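Local structure of proline dehydrogenase (Bradyrhizobium japonicum USDA 110, 3HAZ) at residues E73-M78 and R458-N463; E61-E66 and T158-R163; L584-S589 and F617-A622. The protein is a bifunctional flavoenzyme that probably oxidises proline to glutamate in two steps, with a proline dehydrogenase and a 1-pyrroline-5-carboxylate dehydrogenase on one chain. All coordinates share one frame; numbering follows the deposited sequence.

Contact 1. Residues E73-M78 and R458-N463; sequences EGLALM and RRLLEN. With SO4 (sulfate ion), chain K.
Helices 71-85 and 452-463 bring Leu75 and Leu460 nearest, 7.4 Å between their CA atoms, with the short segment axes 10.4 Å apart and their N-to-C directions at 133°. The pair joins the all-helical DNA-binding domain region to a helix that follows the last strand, 440-448, of the proline dehydrogenase barrel. Leu460 makes the close contacts from its helix: CD1 serves Gly74 and Leu75, CD2 serves Met78. CG anti to its own carbonyl carbon (chi1 -68°) turns this branch toward helix 71-85. CD1 sits against the backbone at the start of Leu75, 3.4 Å from Leu75 N and 3.5 Å from Leu75 CB, the latter tighter than a usual carbon contact; Gly74 itself presents only backbone there. CD2 goes to Met78, whose chain slides past it in the opposite direction. The patch is buried, and Val60 of helix 60-66 touches both Met78 and Leu460. At the start of segment 458-463, Arg458 forms a salt bridge with Glu199; a sulfate beside it, probably from the crystallisation liquor, is doubtful in its exact placing. Across the helices, Met78 SD meets Leu460 CD2 at 3.8 Å.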
loop_
_atom_site.group_PDB
_atom_site.type_symbol
_atom_site.label_atom_id
_atom_site.label_comp_id
_atom_site.label_asym_id
_atom_site.label_seq_id
_atom_site.Cartn_x
_atom_site.Cartn_y
_atom_site.Cartn_z
ATOM N N GLU A 73 -9.734 -37.033 -11.929
ATOM C CA GLU A 73 -8.772 -37.994 -12.453
ATOM C C GLU A 73 -8.823 -39.303 -11.673
ATOM O O GLU A 73 -8.741 -40.391 -12.249
ATOM C CB GLU A 73 -7.364 -37.398 -12.431
ATOM C CG GLU A 73 -7.173 -36.331 -13.489
ATOM C CD GLU A 73 -5.888 -35.549 -13.322
ATOM O OE1 GLU A 73 -5.338 -35.512 -12.198
ATOM O OE2 GLU A 73 -5.435 -34.961 -14.321
ATOM N N GLY A 74 -8.959 -39.189 -10.359
ATOM C CA GLY A 74 -9.126 -40.358 -9.524
ATOM C C GLY A 74 -10.367 -41.122 -9.953
ATOM O O GLY A 74 -10.346 -42.345 -10.072
ATOM N N LEU A 75 -11.457 -40.395 -10.177
ATOM C CA LEU A 75 -12.718 -41.016 -10.562
ATOM C C LEU A 75 -12.583 -41.753 -11.889
ATOM O O LEU A 75 -13.028 -42.893 -12.020
ATOM C CB LEU A 75 -13.852 -39.980 -10.638
ATOM C CG LEU A 75 -15.235 -40.602 -10.892
ATOM C CD1 LEU A 75 -16.322 -39.909 -10.085
ATOM C CD2 LEU A 75 -15.574 -40.601 -12.379
ATOM N N ALA A 76 -11.958 -41.105 -12.868
ATOM C CA ALA A 76 -11.825 -41.700 -14.196
ATOM C C ALA A 76 -10.995 -42.986 -14.161
ATOM O O ALA A 76 -11.300 -43.948 -14.866
ATOM C CB ALA A 76 -11.226 -40.698 -15.185
ATOM N N LEU A 77 -9.953 -43.008 -13.337
ATOM C CA LEU A 77 -9.083 -44.176 -13.277
ATOM C C LEU A 77 -9.757 -45.331 -12.531
ATOM O O LEU A 77 -9.583 -46.495 -12.885
ATOM C CB LEU A 77 -7.735 -43.825 -12.645
ATOM C CG LEU A 77 -6.882 -42.836 -13.447
ATOM C CD1 LEU A 77 -5.539 -42.621 -12.772
ATOM C CD2 LEU A 77 -6.693 -43.299 -14.885
ATOM N N MET A 78 -10.537 -44.999 -11.509
ATOM C CA MET A 78 -11.289 -46.009 -10.767
ATOM C C MET A 78 -12.382 -46.644 -11.623
ATOM O O MET A 78 -12.677 -47.834 -11.499
ATOM C CB MET A 78 -11.887 -45.398 -9.495
ATOM C CG MET A 78 -10.830 -45.033 -8.443
ATOM S SD MET A 78 -11.540 -44.227 -6.992
ATOM C CE MET A 78 -11.993 -45.646 -5.996
ATOM N N ARG A 458 -19.043 -38.841 -4.159
ATOM C CA ARG A 458 -19.119 -38.440 -2.763
ATOM C C ARG A 458 -17.878 -38.914 -2.015
ATOM O O ARG A 458 -17.260 -38.152 -1.273
ATOM C CB ARG A 458 -20.402 -38.979 -2.127
ATOM C CG ARG A 458 -20.875 -38.199 -0.920
ATOM C CD ARG A 458 -22.397 -38.128 -0.857
ATOM N NE ARG A 458 -23.036 -39.346 -1.349
ATOM C CZ ARG A 458 -22.975 -40.522 -0.733
ATOM N NH1 ARG A 458 -22.289 -40.645 0.392
ATOM N NH2 ARG A 458 -23.588 -41.579 -1.248
ATOM N N ARG A 459 -17.492 -40.165 -2.250
ATOM C CA ARG A 459 -16.330 -40.759 -1.595
ATOM C C ARG A 459 -15.036 -39.992 -1.868
ATOM O O ARG A 459 -14.209 -39.810 -0.968
ATOM C CB ARG A 459 -16.170 -42.222 -2.035
ATOM C CG ARG A 459 -14.893 -42.892 -1.558
ATOM C CD ARG A 459 -15.030 -43.415 -0.139
ATOM N NE ARG A 459 -14.011 -44.419 0.154
ATOM C CZ ARG A 459 -14.215 -45.733 0.102
ATOM N NH1 ARG A 459 -15.410 -46.214 -0.218
ATOM N NH2 ARG A 459 -13.224 -46.567 0.380
ATOM N N LEU A 460 -14.860 -39.556 -3.112
ATOM C CA LEU A 460 -13.619 -38.910 -3.536
ATOM C C LEU A 460 -13.491 -37.478 -3.019
ATOM O O LEU A 460 -12.382 -36.986 -2.818
ATOM C CB LEU A 460 -13.500 -38.917 -5.061
ATOM C CG LEU A 460 -13.299 -40.280 -5.722
ATOM C CD1 LEU A 460 -13.220 -40.125 -7.228
ATOM C CD2 LEU A 460 -12.046 -40.940 -5.188
ATOM N N LEU A 461 -14.622 -36.810 -2.815
ATOM C CA LEU A 461 -14.604 -35.452 -2.288
ATOM C C LEU A 461 -13.900 -35.422 -0.938
ATOM O O LEU A 461 -13.164 -34.481 -0.626
ATOM C CB LEU A 461 -16.025 -34.897 -2.144
ATOM C CG LEU A 461 -16.713 -34.384 -3.411
ATOM C CD1 LEU A 461 -18.010 -33.663 -3.051
ATOM C CD2 LEU A 461 -15.780 -33.461 -4.195
ATOM N N GLU A 462 -14.114 -36.470 -0.148
ATOM C CA GLU A 462 -13.626 -36.501 1.225
ATOM C C GLU A 462 -12.177 -36.987 1.330
ATOM O O GLU A 462 -11.404 -36.483 2.148
ATOM C CB GLU A 462 -14.567 -37.333 2.098
ATOM C CG GLU A 462 -14.507 -36.991 3.574
ATOM C CD GLU A 462 -13.440 -37.778 4.295
ATOM O OE1 GLU A 462 -13.622 -39.004 4.463
ATOM O OE2 GLU A 462 -12.421 -37.173 4.692
ATOM N N ASN A 463 -11.808 -37.955 0.498
ATOM C CA ASN A 463 -10.428 -38.435 0.463
ATOM C C ASN A 463 -9.475 -37.423 -0.169
ATOM O O ASN A 463 -8.268 -37.453 0.080
ATOM C CB ASN A 463 -10.339 -39.778 -0.267
ATOM C CG ASN A 463 -10.613 -40.959 0.646
ATOM O OD1 ASN A 463 -9.745 -41.382 1.413
ATOM N ND2 ASN A 463 -11.820 -41.507 0.558
HETATM S S SO4 K . -22.196 -42.208 3.213
HETATM O O1 SO4 K . -21.389 -42.659 4.342
HETATM O O2 SO4 K . -21.660 -40.935 2.745
HETATM O O3 SO4 K . -22.127 -43.195 2.137
HETATM O O4 SO4 K . -23.586 -42.044 3.634
#

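Contact 2. Residues E61-E66 and T158-R163; sequences EDMLRE and TRQAMR
Met63 and Gln160 both hold CG anti to the backbone N (chi1 -178° and -169°), and these torsions send the two chains past one another in opposite directions. Beyond CG, Gln160 stays extended and lays its amide against the root of Met63: NE2 comes to 3.3 Å from Met63 CB, and CD lies 4.0 Å from both Met63 CB and Met63 CG. This is an amide set against aliphatic carbon, since the geometry gives no polar bond between the segments. The extended chi1 and chi2 of Met63 carry SD past the amide to the facing helix, 3.8 Å from Ala161 N and 3.9 Å from Ala161 CB; the bend at chi3 turns only CE. The short axes are 10.6 Å apart and run at 172°, a nearly antiparallel helix pair at moderate spacing, bridged by the long side chains of Met63 and Gln160. On the flank of segment 61-66, Arg65 NH2 reaches Asp62 OD1 at 2.8 Å in a salt bridge one turn apart; the carboxylate oxygen lies in the guanidinium plane, and Asp62 OD2 accepts from Gly59 N. Both helices belong to the DNA-binding domain region. Around them, helix 71-85 places Ala81 on Ala161, Phe67 of the following loop touches Gln160, and helix 90-100 touches helix 151-168, where Asp94 and Glu98 make salt bridges with Arg159.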
loop_
_atom_site.group_PDB
_atom_site.type_symbol
_atom_site.label_atom_id
_atom_site.label_comp_id
_atom_site.label_asym_id
_atom_site.label_seq_id
_atom_site.Cartn_x
_atom_site.Cartn_y
_atom_site.Cartn_z
ATOM N N GLU A 61 -6.837 -42.047 -0.900
ATOM C CA GLU A 61 -6.067 -40.851 -0.593
ATOM C C GLU A 61 -4.586 -41.050 -0.929
ATOM O O GLU A 61 -3.918 -40.137 -1.412
ATOM C CB GLU A 61 -6.240 -40.470 0.880
ATOM N N ASP A 62 -4.077 -42.249 -0.684
ATOM C CA ASP A 62 -2.698 -42.553 -1.033
ATOM C C ASP A 62 -2.502 -42.473 -2.543
ATOM O O ASP A 62 -1.497 -41.944 -3.013
ATOM C CB ASP A 62 -2.290 -43.929 -0.497
ATOM C CG ASP A 62 -2.271 -43.979 1.019
ATOM O OD1 ASP A 62 -1.725 -43.043 1.641
ATOM O OD2 ASP A 62 -2.800 -44.953 1.591
ATOM N N MET A 63 -3.470 -42.980 -3.303
ATOM C CA MET A 63 -3.372 -42.936 -4.762
ATOM C C MET A 63 -3.469 -41.508 -5.281
ATOM O O MET A 63 -2.691 -41.090 -6.140
ATOM C CB MET A 63 -4.440 -43.813 -5.423
ATOM C CG MET A 63 -4.355 -43.829 -6.943
ATOM S SD MET A 63 -5.661 -44.794 -7.743
ATOM C CE MET A 63 -7.101 -43.792 -7.369
ATOM N N LEU A 64 -4.424 -40.752 -4.755
ATOM C CA LEU A 64 -4.586 -39.362 -5.176
ATOM C C LEU A 64 -3.318 -38.558 -4.890
ATOM O O LEU A 64 -2.882 -37.739 -5.705
ATOM C CB LEU A 64 -5.794 -38.728 -4.479
ATOM C CG LEU A 64 -7.148 -39.375 -4.779
ATOM C CD1 LEU A 64 -8.239 -38.803 -3.879
ATOM C CD2 LEU A 64 -7.519 -39.211 -6.257
ATOM N N ARG A 65 -2.721 -38.807 -3.729
ATOM C CA ARG A 65 -1.525 -38.083 -3.327
ATOM C C ARG A 65 -0.325 -38.539 -4.153
ATOM O O ARG A 65 0.420 -37.719 -4.677
ATOM C CB ARG A 65 -1.265 -38.270 -1.827
ATOM C CG ARG A 65 0.006 -37.605 -1.313
ATOM C CD ARG A 65 0.263 -37.946 0.158
ATOM N NE ARG A 65 -0.032 -39.347 0.469
ATOM C CZ ARG A 65 0.830 -40.352 0.326
ATOM N NH1 ARG A 65 2.056 -40.123 -0.127
ATOM N NH2 ARG A 65 0.464 -41.591 0.634
ATOM N N GLU A 66 -0.159 -39.851 -4.286
ATOM C CA GLU A 66 0.987 -40.418 -4.997
ATOM C C GLU A 66 1.129 -39.912 -6.429
ATOM O O GLU A 66 2.231 -39.586 -6.867
ATOM C CB GLU A 66 0.924 -41.951 -4.985
ATOM N N THR A 158 -3.402 -46.773 -12.868
ATOM C CA THR A 158 -4.584 -47.573 -13.188
ATOM C C THR A 158 -4.546 -48.937 -12.502
ATOM O O THR A 158 -5.573 -49.420 -12.018
ATOM C CB THR A 158 -4.747 -47.777 -14.710
ATOM O OG1 THR A 158 -4.920 -46.506 -15.356
ATOM C CG2 THR A 158 -5.950 -48.655 -14.997
ATOM N N ARG A 159 -3.363 -49.554 -12.464
ATOM C CA ARG A 159 -3.192 -50.836 -11.780
ATOM C C ARG A 159 -3.471 -50.710 -10.287
ATOM O O ARG A 159 -4.065 -51.601 -9.680
ATOM C CB ARG A 159 -1.786 -51.403 -12.004
ATOM C CG ARG A 159 -1.536 -51.844 -13.435
ATOM C CD ARG A 159 -0.276 -52.694 -13.554
ATOM N NE ARG A 159 0.077 -52.933 -14.950
ATOM C CZ ARG A 159 -0.444 -53.902 -15.692
ATOM N NH1 ARG A 159 -1.342 -54.727 -15.164
ATOM N NH2 ARG A 159 -0.072 -54.039 -16.961
ATOM N N GLN A 160 -3.038 -49.599 -9.696
ATOM C CA GLN A 160 -3.330 -49.327 -8.292
ATOM C C GLN A 160 -4.828 -49.139 -8.068
ATOM O O GLN A 160 -5.382 -49.635 -7.091
ATOM C CB GLN A 160 -2.569 -48.087 -7.825
ATOM C CG GLN A 160 -2.603 -47.865 -6.335
ATOM C CD GLN A 160 -1.712 -46.705 -5.913
ATOM O OE1 GLN A 160 -0.684 -46.432 -6.540
ATOM N NE2 GLN A 160 -2.105 -46.017 -4.851
ATOM N N ALA A 161 -5.482 -48.420 -8.979
ATOM C CA ALA A 161 -6.928 -48.239 -8.894
ATOM C C ALA A 161 -7.604 -49.608 -8.933
ATOM O O ALA A 161 -8.619 -49.844 -8.267
ATOM C CB ALA A 161 -7.440 -47.334 -10.042
ATOM N N MET A 162 -7.030 -50.517 -9.713
ATOM C CA MET A 162 -7.590 -51.858 -9.836
ATOM C C MET A 162 -7.531 -52.629 -8.516
ATOM O O MET A 162 -8.487 -53.324 -8.165
ATOM C CB MET A 162 -6.914 -52.643 -10.966
ATOM C CG MET A 162 -7.342 -52.166 -12.356
ATOM S SD MET A 162 -6.389 -52.879 -13.714
ATOM C CE MET A 162 -6.949 -54.584 -13.677
ATOM N N ARG A 163 -6.429 -52.514 -7.776
ATOM C CA ARG A 163 -6.388 -53.183 -6.480
ATOM C C ARG A 163 -7.329 -52.520 -5.475
ATOM O O ARG A 163 -7.900 -53.194 -4.614
ATOM C CB ARG A 163 -4.961 -53.355 -5.920
ATOM C CG ARG A 163 -3.990 -52.224 -6.192
ATOM C CD ARG A 163 -2.547 -52.697 -5.995
ATOM N NE ARG A 163 -1.567 -51.647 -6.274
ATOM C CZ ARG A 163 -0.957 -51.479 -7.446
ATOM N NH1 ARG A 163 -0.083 -50.493 -7.609
ATOM N NH2 ARG A 163 -1.220 -52.295 -8.457
#

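Contact 3. Residues L584-S589 and F617-A622; sequences LLESRS and FCRYYA. With SO4 (sulfate ion), chain H.
The guanidinium of Arg619 receives the carboxylate of Glu586 at its edge, with Glu586 CD in the guanidinium plane, while the two flat groups are turned 66° against each other. The grip is end-on and two-pronged, yet both prongs close on one oxygen: Glu586 OE2 lies 2.6 Å from Arg619 NH1 and 2.7 Å from Arg619 NH2. OE2 is met by NH1 nearly along its C-O axis and by NH2 on the anti side, out of the carboxylate plane. Sharing one acceptor bends both bonds, with N-H...O angles of 137° and 135°. Arg619 is extended from CG to NE, which carries its charged end across the gap between backbones whose nearest CA atoms, those of Leu585 and Cys618, are 9.7 Å apart. Beside the ion pair, Leu585 CD1 rests on Cys618 SG at 4.1 Å. A second guanidinium, that of Arg588, has Leu584 CD2 over one face, offset toward the rim, and at its edge a sulfate, probably from the crystallisation liquor. Arg588 NE donates to sulfate O2 and Arg588 NH1 to sulfate O4 (2.9 Å), while Ser587 OG bonds O1; Glu701 gives Arg588 NH1 a salt-bridge partner. Both helices, 571-587 and 604-629, belong to the aldehyde dehydrogenase section. Cys618 also touches Thr671 of helix 664-675, and Leu585 touches Leu667 of that helix. The chemistry implies a division of labour in the carboxylate: OE2 takes both arginine donors, whereas OE1 accepts from Arg517 N, leaving each oxygen with a partner and probably stabilising the charged form of Glu586 beside the buried Arg619, though Glu586 itself is partly exposed.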
loop_
_atom_site.group_PDB
_atom_site.type_symbol
_atom_site.label_atom_id
_atom_site.label_comp_id
_atom_site.label_asym_id
_atom_site.label_seq_id
_atom_site.Cartn_x
_atom_site.Cartn_y
_atom_site.Cartn_z
ATOM N N LEU A 584 -39.871 -3.307 -0.886
ATOM C CA LEU A 584 -41.320 -3.472 -0.792
ATOM C C LEU A 584 -41.750 -4.833 -1.355
ATOM O O LEU A 584 -42.662 -5.475 -0.834
ATOM C CB LEU A 584 -42.045 -2.316 -1.497
ATOM C CG LEU A 584 -41.922 -0.930 -0.834
ATOM C CD1 LEU A 584 -42.532 0.179 -1.690
ATOM C CD2 LEU A 584 -42.535 -0.913 0.573
ATOM N N LEU A 585 -41.076 -5.265 -2.415
ATOM C CA LEU A 585 -41.343 -6.559 -3.030
ATOM C C LEU A 585 -41.184 -7.710 -2.043
ATOM O O LEU A 585 -42.081 -8.538 -1.893
ATOM C CB LEU A 585 -40.409 -6.774 -4.222
ATOM C CG LEU A 585 -40.810 -6.017 -5.485
ATOM C CD1 LEU A 585 -39.692 -6.039 -6.513
ATOM C CD2 LEU A 585 -42.089 -6.598 -6.057
ATOM N N GLU A 586 -40.037 -7.760 -1.375
ATOM C CA GLU A 586 -39.758 -8.845 -0.440
ATOM C C GLU A 586 -40.656 -8.724 0.781
ATOM O O GLU A 586 -41.132 -9.721 1.328
ATOM C CB GLU A 586 -38.290 -8.829 -0.013
ATOM C CG GLU A 586 -37.306 -8.923 -1.160
ATOM C CD GLU A 586 -35.974 -9.489 -0.714
ATOM O OE1 GLU A 586 -35.966 -10.570 -0.086
ATOM O OE2 GLU A 586 -34.939 -8.853 -0.990
ATOM N N SER A 587 -40.882 -7.487 1.199
ATOM C CA SER A 587 -41.775 -7.202 2.307
ATOM C C SER A 587 -43.188 -7.711 2.024
ATOM O O SER A 587 -43.902 -8.112 2.938
ATOM C CB SER A 587 -41.803 -5.698 2.580
ATOM O OG SER A 587 -42.829 -5.386 3.501
ATOM N N ARG A 588 -43.582 -7.699 0.752
ATOM C CA ARG A 588 -44.921 -8.131 0.357
ATOM C C ARG A 588 -44.890 -9.396 -0.503
ATOM O O ARG A 588 -45.794 -9.638 -1.306
ATOM C CB ARG A 588 -45.653 -6.996 -0.366
ATOM C CG ARG A 588 -45.772 -5.732 0.475
ATOM C CD ARG A 588 -46.178 -4.517 -0.350
ATOM N NE ARG A 588 -46.168 -3.306 0.466
ATOM C CZ ARG A 588 -46.411 -2.084 0.005
ATOM N NH1 ARG A 588 -46.379 -1.047 0.830
ATOM N NH2 ARG A 588 -46.684 -1.897 -1.279
ATOM N N SER A 589 -43.856 -10.207 -0.312
ATOM C CA SER A 589 -43.648 -11.403 -1.124
ATOM C C SER A 589 -44.867 -12.325 -1.183
ATOM O O SER A 589 -45.170 -12.898 -2.231
ATOM C CB SER A 589 -42.438 -12.180 -0.609
ATOM O OG SER A 589 -42.566 -12.418 0.782
ATOM N N PHE A 617 -33.437 -7.829 -9.750
ATOM C CA PHE A 617 -33.339 -6.900 -10.870
ATOM C C PHE A 617 -33.224 -5.462 -10.359
ATOM O O PHE A 617 -32.378 -4.698 -10.815
ATOM C CB PHE A 617 -34.548 -7.009 -11.796
ATOM C CG PHE A 617 -34.377 -7.998 -12.920
ATOM C CD1 PHE A 617 -35.339 -8.969 -13.154
ATOM C CD2 PHE A 617 -33.269 -7.947 -13.746
ATOM C CE1 PHE A 617 -35.193 -9.874 -14.185
ATOM C CE2 PHE A 617 -33.114 -8.852 -14.772
ATOM C CZ PHE A 617 -34.077 -9.814 -14.996
ATOM N N CYS A 618 -34.081 -5.104 -9.406
ATOM C CA CYS A 618 -34.099 -3.750 -8.861
ATOM C C CYS A 618 -32.764 -3.372 -8.219
ATOM O O CYS A 618 -32.222 -2.293 -8.475
ATOM C CB CYS A 618 -35.233 -3.590 -7.846
ATOM S SG CYS A 618 -36.897 -3.742 -8.536
ATOM N N ARG A 619 -32.236 -4.259 -7.384
ATOM C CA ARG A 619 -31.004 -3.956 -6.661
ATOM C C ARG A 619 -29.797 -3.947 -7.590
ATOM O O ARG A 619 -28.912 -3.114 -7.458
ATOM C CB ARG A 619 -30.793 -4.934 -5.503
ATOM C CG ARG A 619 -31.900 -4.893 -4.461
ATOM C CD ARG A 619 -31.463 -5.481 -3.128
ATOM N NE ARG A 619 -32.549 -5.415 -2.151
ATOM C CZ ARG A 619 -33.391 -6.414 -1.903
ATOM N NH1 ARG A 619 -33.261 -7.566 -2.549
ATOM N NH2 ARG A 619 -34.357 -6.262 -1.007
ATOM N N TYR A 620 -29.776 -4.869 -8.543
ATOM C CA TYR A 620 -28.672 -4.960 -9.485
ATOM C C TYR A 620 -28.639 -3.775 -10.455
ATOM O O TYR A 620 -27.588 -3.166 -10.668
ATOM C CB TYR A 620 -28.724 -6.279 -10.260
ATOM C CG TYR A 620 -27.619 -6.394 -11.285
ATOM C CD1 TYR A 620 -26.304 -6.631 -10.898
ATOM C CD2 TYR A 620 -27.885 -6.238 -12.636
ATOM C CE1 TYR A 620 -25.284 -6.728 -11.841
ATOM C CE2 TYR A 620 -26.876 -6.329 -13.581
ATOM C CZ TYR A 620 -25.581 -6.572 -13.177
ATOM O OH TYR A 620 -24.590 -6.654 -14.126
ATOM N N TYR A 621 -29.782 -3.442 -11.047
ATOM C CA TYR A 621 -29.823 -2.264 -11.906
ATOM C C TYR A 621 -29.553 -0.983 -11.108
ATOM O O TYR A 621 -28.951 -0.033 -11.620
ATOM C CB TYR A 621 -31.138 -2.176 -12.692
ATOM C CG TYR A 621 -31.287 -3.287 -13.707
ATOM C CD1 TYR A 621 -30.169 -3.831 -14.333
ATOM C CD2 TYR A 621 -32.540 -3.785 -14.049
ATOM C CE1 TYR A 621 -30.292 -4.856 -15.257
ATOM C CE2 TYR A 621 -32.674 -4.805 -14.976
ATOM C CZ TYR A 621 -31.545 -5.338 -15.575
ATOM O OH TYR A 621 -31.669 -6.353 -16.497
ATOM N N ALA A 622 -29.978 -0.956 -9.849
ATOM C CA ALA A 622 -29.679 0.210 -9.024
ATOM C C ALA A 622 -28.169 0.331 -8.866
ATOM O O ALA A 622 -27.605 1.418 -8.995
ATOM C CB ALA A 622 -30.364 0.120 -7.667
HETATM S S SO4 H . -45.138 -2.572 4.208
HETATM O O1 SO4 H . -43.693 -2.610 3.999
HETATM O O2 SO4 H . -45.766 -3.701 3.523
HETATM O O3 SO4 H . -45.422 -2.647 5.638
HETATM O O4 SO4 H . -45.677 -1.325 3.669
#

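Overall arrangement
From the N terminus, helix 60-66 opens contact 2 and helix 71-85 then opens contact 1. Contact 2 closes first, at helix 151-168, after a largely helical excursion of 91 residues; contact 1 closes only at helix 452-463, with 379 residues between its own segments, the barrel strands among them. The two therefore cross along the chain, and they touch, their centres 10 Å apart: together they bind the helical N-terminal region internally and to the proline dehydrogenase barrel. Contact 3 opens later and closes a short, helix-rich loop of 27 residues inside the aldehyde dehydrogenase section. Its centre lies 42 Å from that of contact 1, on the opposite side of the chain's centre.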